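PDB 1NI3: Obg-like ATPase 1 from Schizosaccharomyces pombe, which hydrolyses ATP, and GTP less efficiently, with magnesium as cofactor, and negatively regulates the G2/M transition of the cell cycle. Local coordinates for residues N19-G24 / N303-I308; K62-D67 / P84-V89; P226-V231 / T261-S266. All blocks are in the same frame, centred on the assembly; numbering follows the deposited sequence.

Contact 1: N19-G24 / N303-I308; sequences NNLKTG and NALNLI
The side chain of L21 overlaps that of L305, the two running past each other in opposite directions, with L21 CB 3.9 Å from L305 CD2. This is the point where the chain that leads into strand 22-27, the strand before the predicted ATP-binding loop of the P-loop G domain, packs against the turn joining helix 294-304 to strand 307-312 near the start of the TGS region. The evidence for a contact made by side-chain packing is direct: paired CA atoms stay about 7 Å apart (L21 to L305, 6.9 Å), and the two backbones share no hydrogen bonds.

Three leucines and a threonine do the touching. L21 CD1 comes up to the oxygen end of the L305 carbonyl, and also comes within 4.2 Å of L307 CD2. Both methyl carbons of L307 also face the backbone of N19, CD2 being 3.7 Å from N19 O. That same oxygen accepts the N-H of L21 at 2.7 Å between L21 N and N19 O, closing an inverse gamma turn centred on N20.

On the opposite segment L305 is the first residue to leave helical geometry, and N306 follows with left-handed backbone angles (58/44°), which swing the chain out of the helix and into strand 307-312. T23 carries the contact further into its strand. Its chi1 of 70° sets OG1 between the backbone N and the carbonyl carbon, where it bonds to T88 O of strand 81-90; CG2 is left anti to the carbonyl carbon and meets L305 at a slant, T23 CG2 lying 3.6 Å from L305 CD1.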
loop_
_atom_site.group_PDB
_atom_site.type_symbol
_atom_site.label_atom_id
_atom_site.label_comp_id
_atom_site.label_asym_id
_atom_site.label_seq_id
_atom_site.Cartn_x
_atom_site.Cartn_y
_atom_site.Cartn_z
ATOM N N ASN A 19 -5.484 4.672 -9.898
ATOM C CA ASN A 19 -6.059 4.711 -8.564
ATOM C C ASN A 19 -6.177 3.322 -7.972
ATOM O O ASN A 19 -5.899 3.137 -6.793
ATOM C CB ASN A 19 -7.445 5.357 -8.579
ATOM C CG ASN A 19 -7.450 6.722 -9.242
ATOM O OD1 ASN A 19 -6.774 7.656 -8.799
ATOM N ND2 ASN A 19 -8.214 6.842 -10.319
ATOM N N ASN A 20 -6.583 2.344 -8.773
ATOM C CA ASN A 20 -6.712 0.986 -8.255
ATOM C C ASN A 20 -5.359 0.304 -8.075
ATOM O O ASN A 20 -5.018 -0.612 -8.822
ATOM C CB ASN A 20 -7.579 0.157 -9.189
ATOM C CG ASN A 20 -7.187 0.338 -10.622
ATOM O OD1 ASN A 20 -7.610 1.290 -11.272
ATOM N ND2 ASN A 20 -6.345 -0.559 -11.125
ATOM N N LEU A 21 -4.596 0.764 -7.085
ATOM C CA LEU A 21 -3.283 0.205 -6.763
ATOM C C LEU A 21 -3.538 -0.850 -5.680
ATOM O O LEU A 21 -4.464 -0.698 -4.881
ATOM C CB LEU A 21 -2.379 1.309 -6.209
ATOM C CG LEU A 21 -2.193 2.502 -7.139
ATOM C CD1 LEU A 21 -1.361 3.624 -6.508
ATOM C CD2 LEU A 21 -1.528 1.972 -8.381
ATOM N N LYS A 22 -2.749 -1.919 -5.650
ATOM C CA LYS A 22 -2.957 -2.962 -4.641
ATOM C C LYS A 22 -1.671 -3.317 -3.874
ATOM O O LYS A 22 -0.570 -2.971 -4.301
ATOM C CB LYS A 22 -3.538 -4.206 -5.319
ATOM C CG LYS A 22 -2.757 -4.671 -6.552
ATOM C CD LYS A 22 -3.551 -5.600 -7.477
ATOM C CE LYS A 22 -4.663 -4.855 -8.229
ATOM N NZ LYS A 22 -5.705 -4.289 -7.317
ATOM N N THR A 23 -1.820 -3.984 -2.731
ATOM C CA THR A 23 -0.680 -4.386 -1.913
ATOM C C THR A 23 -0.749 -5.900 -1.753
ATOM O O THR A 23 -1.845 -6.471 -1.707
ATOM C CB THR A 23 -0.740 -3.787 -0.496
ATOM O OG1 THR A 23 -1.800 -4.406 0.245
ATOM C CG2 THR A 23 -1.005 -2.298 -0.553
ATOM N N GLY A 24 0.412 -6.549 -1.669
ATOM C CA GLY A 24 0.453 -7.995 -1.507
ATOM C C GLY A 24 1.273 -8.338 -0.284
ATOM O O GLY A 24 2.181 -7.586 0.070
ATOM N N ASN A 303 -1.823 4.854 2.423
ATOM C CA ASN A 303 -0.987 6.037 2.243
ATOM C C ASN A 303 0.253 5.803 1.393
ATOM O O ASN A 303 0.548 6.591 0.489
ATOM C CB ASN A 303 -0.561 6.618 3.591
ATOM C CG ASN A 303 -1.687 7.368 4.288
ATOM O OD1 ASN A 303 -2.511 8.022 3.640
ATOM N ND2 ASN A 303 -1.706 7.308 5.617
ATOM N N ALA A 304 0.991 4.738 1.696
ATOM C CA ALA A 304 2.216 4.379 0.967
ATOM C C ALA A 304 1.979 4.369 -0.527
ATOM O O ALA A 304 2.867 4.679 -1.310
ATOM C CB ALA A 304 2.692 3.001 1.411
ATOM N N LEU A 305 0.767 3.998 -0.908
ATOM C CA LEU A 305 0.388 3.950 -2.304
ATOM C C LEU A 305 0.036 5.336 -2.854
ATOM O O LEU A 305 -0.441 5.451 -3.986
ATOM C CB LEU A 305 -0.810 3.005 -2.480
ATOM C CG LEU A 305 -0.543 1.510 -2.299
ATOM C CD1 LEU A 305 -1.869 0.778 -2.226
ATOM C CD2 LEU A 305 0.309 0.984 -3.459
ATOM N N ASN A 306 0.276 6.378 -2.061
ATOM C CA ASN A 306 -0.040 7.752 -2.454
ATOM C C ASN A 306 -1.520 7.947 -2.778
ATOM O O ASN A 306 -1.876 8.574 -3.781
ATOM C CB ASN A 306 0.790 8.190 -3.667
ATOM C CG ASN A 306 2.129 8.785 -3.278
ATOM O OD1 ASN A 306 2.218 9.585 -2.349
ATOM N ND2 ASN A 306 3.179 8.409 -4.005
ATOM N N LEU A 307 -2.387 7.390 -1.947
ATOM C CA LEU A 307 -3.816 7.530 -2.186
ATOM C C LEU A 307 -4.469 8.433 -1.134
ATOM O O LEU A 307 -4.007 8.524 0.012
ATOM C CB LEU A 307 -4.477 6.138 -2.219
ATOM C CG LEU A 307 -3.983 5.235 -3.361
ATOM C CD1 LEU A 307 -4.544 3.828 -3.209
ATOM C CD2 LEU A 307 -4.400 5.826 -4.693
ATOM N N ILE A 308 -5.513 9.131 -1.567
ATOM C CA ILE A 308 -6.300 10.031 -0.738
ATOM C C ILE A 308 -7.736 9.794 -1.198
ATOM O O ILE A 308 -7.979 8.975 -2.087
ATOM C CB ILE A 308 -5.975 11.511 -1.015
ATOM C CG1 ILE A 308 -6.254 11.838 -2.485
ATOM C CG2 ILE A 308 -4.535 11.809 -0.690
ATOM C CD1 ILE A 308 -6.306 13.325 -2.791
#

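Contact 2: K62-D67 / P84-V89; sequences KVAVPD and PAFLTV
F86 reaches back over the strand paired with it, atom by atom. Its CB lies 3.8 Å from V63 O; F86 CD2 is near two backbone oxygens, V63 O and K62 O, at 3.6 Å from K62 O; and F86 CE2 meets A64 at both CA and CB, 3.8 Å from A64 CB. The chi1 of -70° puts CG anti to the carbonyl carbon, and the ring meets this backbone obliquely.

The scaffold is an antiparallel beta ladder between strands 60-65 and 81-90, consistent with the antiparallel strand pair at one side of a Ras-like G domain. V63 and L87 form a hydrogen-bonded pair, L87 N to V63 O at 2.8 Å and V63 N to L87 O at 3.0 Å; A64 with F86 and K62 with T88 are non-hydrogen-bonded pairs. On the face carrying F86, A64 CB also meets P84 CG, so the small methyl is approached by two rings. An alanine in place of F86 would probably leave A64 CB with P84 as its remaining ring neighbour and open a gap beside K62 O and V63 O where the ring atoms had been.

The other face is aliphatic: V65 CG2 packs on A85 CB at 3.6 Å, while V63 crosses V89 at a slant. Helix 294-304 lies beyond, with I298 on V63 and Y302 on V65.

K62 runs beside T88, its chain bent at chi2 (-67°). The ammonium forms a salt bridge with E60, and K62 NZ makes only a weak 3.3 Å hydrogen bond to T88 OG1.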
loop_
_atom_site.group_PDB
_atom_site.type_symbol
_atom_site.label_atom_id
_atom_site.label_comp_id
_atom_site.label_asym_id
_atom_site.label_seq_id
_atom_site.Cartn_x
_atom_site.Cartn_y
_atom_site.Cartn_z
ATOM N N LYS A 62 -10.572 -7.161 0.374
ATOM C CA LYS A 62 -10.916 -5.743 0.214
ATOM C C LYS A 62 -11.072 -5.203 1.638
ATOM O O LYS A 62 -12.157 -5.293 2.213
ATOM C CB LYS A 62 -12.267 -5.571 -0.500
ATOM C CG LYS A 62 -12.380 -6.114 -1.921
ATOM C CD LYS A 62 -11.501 -5.339 -2.880
ATOM C CE LYS A 62 -11.450 -5.962 -4.269
ATOM N NZ LYS A 62 -10.322 -5.375 -5.056
ATOM N N VAL A 63 -10.008 -4.661 2.221
ATOM C CA VAL A 63 -10.103 -4.158 3.594
ATOM C C VAL A 63 -10.588 -2.707 3.616
ATOM O O VAL A 63 -10.088 -1.859 2.873
ATOM C CB VAL A 63 -8.745 -4.244 4.310
ATOM C CG1 VAL A 63 -8.915 -4.047 5.814
ATOM C CG2 VAL A 63 -8.116 -5.567 4.005
ATOM N N ALA A 64 -11.552 -2.416 4.480
ATOM C CA ALA A 64 -12.082 -1.066 4.572
ATOM C C ALA A 64 -11.063 -0.135 5.188
ATOM O O ALA A 64 -10.506 -0.431 6.241
ATOM C CB ALA A 64 -13.362 -1.060 5.385
ATOM N N VAL A 65 -10.820 0.992 4.521
ATOM C CA VAL A 65 -9.861 1.974 5.020
ATOM C C VAL A 65 -10.513 2.785 6.127
ATOM O O VAL A 65 -11.559 3.413 5.924
ATOM C CB VAL A 65 -9.434 2.969 3.943
ATOM C CG1 VAL A 65 -8.254 3.770 4.442
ATOM C CG2 VAL A 65 -9.120 2.246 2.651
ATOM N N PRO A 66 -9.913 2.771 7.323
ATOM C CA PRO A 66 -10.494 3.539 8.429
ATOM C C PRO A 66 -10.277 5.045 8.248
ATOM O O PRO A 66 -9.200 5.500 7.838
ATOM C CB PRO A 66 -9.791 2.969 9.660
ATOM C CG PRO A 66 -8.474 2.508 9.128
ATOM C CD PRO A 66 -8.816 1.905 7.786
ATOM N N ASP A 67 -11.315 5.818 8.540
ATOM C CA ASP A 67 -11.227 7.263 8.388
ATOM C C ASP A 67 -12.297 8.026 9.139
ATOM O O ASP A 67 -13.436 8.124 8.692
ATOM C CB ASP A 67 -11.268 7.638 6.908
ATOM C CG ASP A 67 -11.329 9.130 6.696
ATOM O OD1 ASP A 67 -10.574 9.864 7.381
ATOM O OD2 ASP A 67 -12.122 9.566 5.837
ATOM N N PRO A 84 -17.325 2.687 2.628
ATOM C CA PRO A 84 -15.988 3.166 2.966
ATOM C C PRO A 84 -15.038 2.971 1.807
ATOM O O PRO A 84 -15.398 2.392 0.790
ATOM C CB PRO A 84 -15.609 2.293 4.152
ATOM C CG PRO A 84 -16.241 0.992 3.796
ATOM C CD PRO A 84 -17.616 1.433 3.345
ATOM N N ALA A 85 -13.820 3.463 1.963
ATOM C CA ALA A 85 -12.813 3.310 0.927
ATOM C C ALA A 85 -12.284 1.894 1.107
ATOM O O ALA A 85 -12.625 1.224 2.083
ATOM C CB ALA A 85 -11.698 4.321 1.132
ATOM N N PHE A 86 -11.457 1.427 0.182
ATOM C CA PHE A 86 -10.920 0.087 0.319
ATOM C C PHE A 86 -9.486 -0.076 -0.129
ATOM O O PHE A 86 -9.091 0.451 -1.172
ATOM C CB PHE A 86 -11.794 -0.914 -0.431
ATOM C CG PHE A 86 -13.129 -1.129 0.210
ATOM C CD1 PHE A 86 -14.252 -0.446 -0.228
ATOM C CD2 PHE A 86 -13.260 -1.992 1.292
ATOM C CE1 PHE A 86 -15.498 -0.625 0.398
ATOM C CE2 PHE A 86 -14.502 -2.174 1.924
ATOM C CZ PHE A 86 -15.619 -1.487 1.475
ATOM N N LEU A 87 -8.700 -0.783 0.687
ATOM C CA LEU A 87 -7.305 -1.103 0.361
ATOM C C LEU A 87 -7.297 -2.576 -0.035
ATOM O O LEU A 87 -7.741 -3.443 0.726
ATOM C CB LEU A 87 -6.354 -0.937 1.561
ATOM C CG LEU A 87 -4.945 -1.503 1.282
ATOM C CD1 LEU A 87 -4.267 -0.663 0.215
ATOM C CD2 LEU A 87 -4.102 -1.529 2.539
ATOM N N THR A 88 -6.806 -2.852 -1.233
ATOM C CA THR A 88 -6.731 -4.219 -1.722
ATOM C C THR A 88 -5.476 -4.895 -1.140
ATOM O O THR A 88 -4.379 -4.326 -1.141
ATOM C CB THR A 88 -6.693 -4.228 -3.260
ATOM O OG1 THR A 88 -7.876 -3.586 -3.751
ATOM C CG2 THR A 88 -6.636 -5.652 -3.796
ATOM N N VAL A 89 -5.643 -6.102 -0.612
ATOM C CA VAL A 89 -4.523 -6.826 -0.035
ATOM C C VAL A 89 -4.490 -8.246 -0.589
ATOM O O VAL A 89 -5.439 -9.009 -0.415
ATOM C CB VAL A 89 -4.640 -6.850 1.508
ATOM C CG1 VAL A 89 -3.407 -7.502 2.128
ATOM C CG2 VAL A 89 -4.827 -5.446 2.033
#

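Contact 3: P226-V231 / T261-S266; sequences PVIYLV and TLIPMS
The phenol ring of Y229 has V227 CG1 over one face, 4.2 Å above the plane and displaced toward the rim, while T261 O approaches its edge near the ring plane, 3.9 Å from Y229 CD1. Only the root of the side chain is near T261 O, and the rest of the ring leads away. The strands here are the parallel pair 227-232 and 262-265, joined through helices 235-238 and 246-254 in a beta-alpha-beta crossover of the G domain; the axes of these short segments are turned 22° from each other.

Backbone bonds alternate between the strands. I263 N points almost straight at Y229 O (2.8 Å, 172° at the hydrogen) and nearly along the C=O axis. By contrast, V231 N stands well above the plane of the I263 carbonyl, a longer bond of 3.2 Å between V231 N and I263 O.

Side chains fall on two faces. V231 crosses L262 at a slant, with V231 CG2 3.5 Å from L262 CD2, and helix 246-254 covers this side through I249 and I253. On the other, L230 and I263 lie side by side, L230 CD2 being 3.8 Å from I263 CB, against I297 and T300 of helix 294-304.

The predicted nucleotide site is near: P264 touches M233, which probably binds ATP. S266 caps the helix that follows, its OG bonded to F269 N. Beside it, the SE of selenomethionine M265 rests 4.1 Å from L230 CB.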
loop_
_atom_site.group_PDB
_atom_site.type_symbol
_atom_site.label_atom_id
_atom_site.label_comp_id
_atom_site.label_asym_id
_atom_site.label_seq_id
_atom_site.Cartn_x
_atom_site.Cartn_y
_atom_site.Cartn_z
ATOM N N PRO A 226 7.090 0.342 -2.620
ATOM C CA PRO A 226 7.427 0.598 -1.219
ATOM C C PRO A 226 7.138 -0.647 -0.383
ATOM O O PRO A 226 6.339 -1.505 -0.772
ATOM C CB PRO A 226 6.541 1.784 -0.854
ATOM C CG PRO A 226 5.375 1.647 -1.785
ATOM C CD PRO A 226 6.024 1.246 -3.078
ATOM N N VAL A 227 7.800 -0.748 0.762
ATOM C CA VAL A 227 7.627 -1.906 1.623
ATOM C C VAL A 227 7.268 -1.496 3.045
ATOM O O VAL A 227 7.793 -0.525 3.581
ATOM C CB VAL A 227 8.908 -2.759 1.660
ATOM C CG1 VAL A 227 8.680 -4.011 2.494
ATOM C CG2 VAL A 227 9.328 -3.121 0.244
ATOM N N ILE A 228 6.366 -2.248 3.657
ATOM C CA ILE A 228 5.940 -1.965 5.017
ATOM C C ILE A 228 6.195 -3.212 5.843
ATOM O O ILE A 228 5.578 -4.254 5.597
ATOM C CB ILE A 228 4.442 -1.619 5.061
ATOM C CG1 ILE A 228 4.166 -0.362 4.222
ATOM C CG2 ILE A 228 4.012 -1.441 6.500
ATOM C CD1 ILE A 228 2.682 -0.106 3.956
ATOM N N TYR A 229 7.091 -3.111 6.823
ATOM C CA TYR A 229 7.428 -4.260 7.665
ATOM C C TYR A 229 6.478 -4.542 8.816
ATOM O O TYR A 229 6.239 -3.689 9.667
ATOM C CB TYR A 229 8.834 -4.108 8.240
ATOM C CG TYR A 229 9.908 -4.155 7.193
ATOM C CD1 TYR A 229 10.445 -2.986 6.669
ATOM C CD2 TYR A 229 10.363 -5.371 6.693
ATOM C CE1 TYR A 229 11.415 -3.022 5.670
ATOM C CE2 TYR A 229 11.326 -5.423 5.696
ATOM C CZ TYR A 229 11.852 -4.250 5.186
ATOM O OH TYR A 229 12.813 -4.308 4.203
ATOM N N LEU A 230 5.951 -5.756 8.842
ATOM C CA LEU A 230 5.060 -6.160 9.913
ATOM C C LEU A 230 5.793 -7.185 10.775
ATOM O O LEU A 230 5.877 -8.358 10.405
ATOM C CB LEU A 230 3.779 -6.771 9.345
ATOM C CG LEU A 230 2.902 -5.893 8.453
ATOM C CD1 LEU A 230 1.652 -6.673 8.073
ATOM C CD2 LEU A 230 2.518 -4.605 9.172
ATOM N N VAL A 231 6.343 -6.736 11.907
ATOM C CA VAL A 231 7.068 -7.628 12.819
ATOM C C VAL A 231 6.082 -8.420 13.665
ATOM O O VAL A 231 5.619 -7.932 14.685
ATOM C CB VAL A 231 7.986 -6.862 13.790
ATOM C CG1 VAL A 231 8.746 -7.863 14.665
ATOM C CG2 VAL A 231 8.962 -5.994 13.035
ATOM N N THR A 261 8.411 1.916 7.055
ATOM C CA THR A 261 7.641 1.782 8.272
ATOM C C THR A 261 7.805 0.430 8.918
ATOM O O THR A 261 7.829 -0.601 8.245
ATOM C CB THR A 261 6.156 1.956 8.006
ATOM O OG1 THR A 261 5.946 3.154 7.257
ATOM C CG2 THR A 261 5.393 2.020 9.321
ATOM N N LEU A 262 7.885 0.437 10.240
ATOM C CA LEU A 262 8.036 -0.789 11.001
ATOM C C LEU A 262 6.900 -0.876 12.022
ATOM O O LEU A 262 6.862 -0.126 12.995
ATOM C CB LEU A 262 9.403 -0.770 11.676
ATOM C CG LEU A 262 9.962 -2.065 12.241
ATOM C CD1 LEU A 262 11.378 -1.831 12.738
ATOM C CD2 LEU A 262 9.079 -2.542 13.363
ATOM N N ILE A 263 5.977 -1.805 11.788
ATOM C CA ILE A 263 4.813 -1.993 12.652
ATOM C C ILE A 263 4.844 -3.280 13.485
ATOM O O ILE A 263 4.496 -4.346 12.979
ATOM C CB ILE A 263 3.512 -2.019 11.803
ATOM C CG1 ILE A 263 3.349 -0.696 11.049
ATOM C CG2 ILE A 263 2.319 -2.297 12.694
ATOM C CD1 ILE A 263 2.036 -0.584 10.267
ATOM N N PRO A 264 5.236 -3.200 14.772
ATOM C CA PRO A 264 5.272 -4.408 15.603
ATOM C C PRO A 264 3.837 -4.838 15.837
ATOM O O PRO A 264 3.002 -4.035 16.250
ATOM C CB PRO A 264 5.944 -3.920 16.868
ATOM C CG PRO A 264 5.418 -2.533 16.987
ATOM C CD PRO A 264 5.583 -2.011 15.570
HETATM N N MSE A 265 3.560 -6.110 15.588
HETATM C CA MSE A 265 2.208 -6.640 15.724
HETATM C C MSE A 265 2.207 -8.062 16.272
HETATM O O MSE A 265 3.238 -8.600 16.648
HETATM C CB MSE A 265 1.582 -6.694 14.354
HETATM C CG MSE A 265 2.217 -7.767 13.500
HETATM SE SE MSE A 265 1.025 -8.162 12.036
HETATM C CE MSE A 265 -0.460 -8.787 13.144
ATOM N N SER A 266 1.030 -8.671 16.265
ATOM C CA SER A 266 0.855 -10.035 16.722
ATOM C C SER A 266 -0.350 -10.683 16.034
ATOM O O SER A 266 -1.484 -10.560 16.499
ATOM C CB SER A 266 0.667 -10.063 18.240
ATOM O OG SER A 266 0.178 -11.339 18.664
#

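Overall arrangement
All three contacts reach one mixed sheet that runs from the G-domain strands on to 307-312 and 317-324. Contacts 1 and 2 have centres 10 Å apart and touch where T23 CG2 and, from the turn after helix 294-304, L305 CD1 each lie 3.7 Å from L87 CD1. Contact 3 sits farther across, its centre 16 Å from contact 1 and 18 Å from contact 2; strand 118-124 separates 22-27 from 227-232. It meets contact 1 through A304, which packs on P226 and I228. Along the chain, contacts 2 and 3 follow in series, both nested within the loop closed by contact 1, which therefore joins the beginning of the nucleotide-binding domain to the entry of the TGS region.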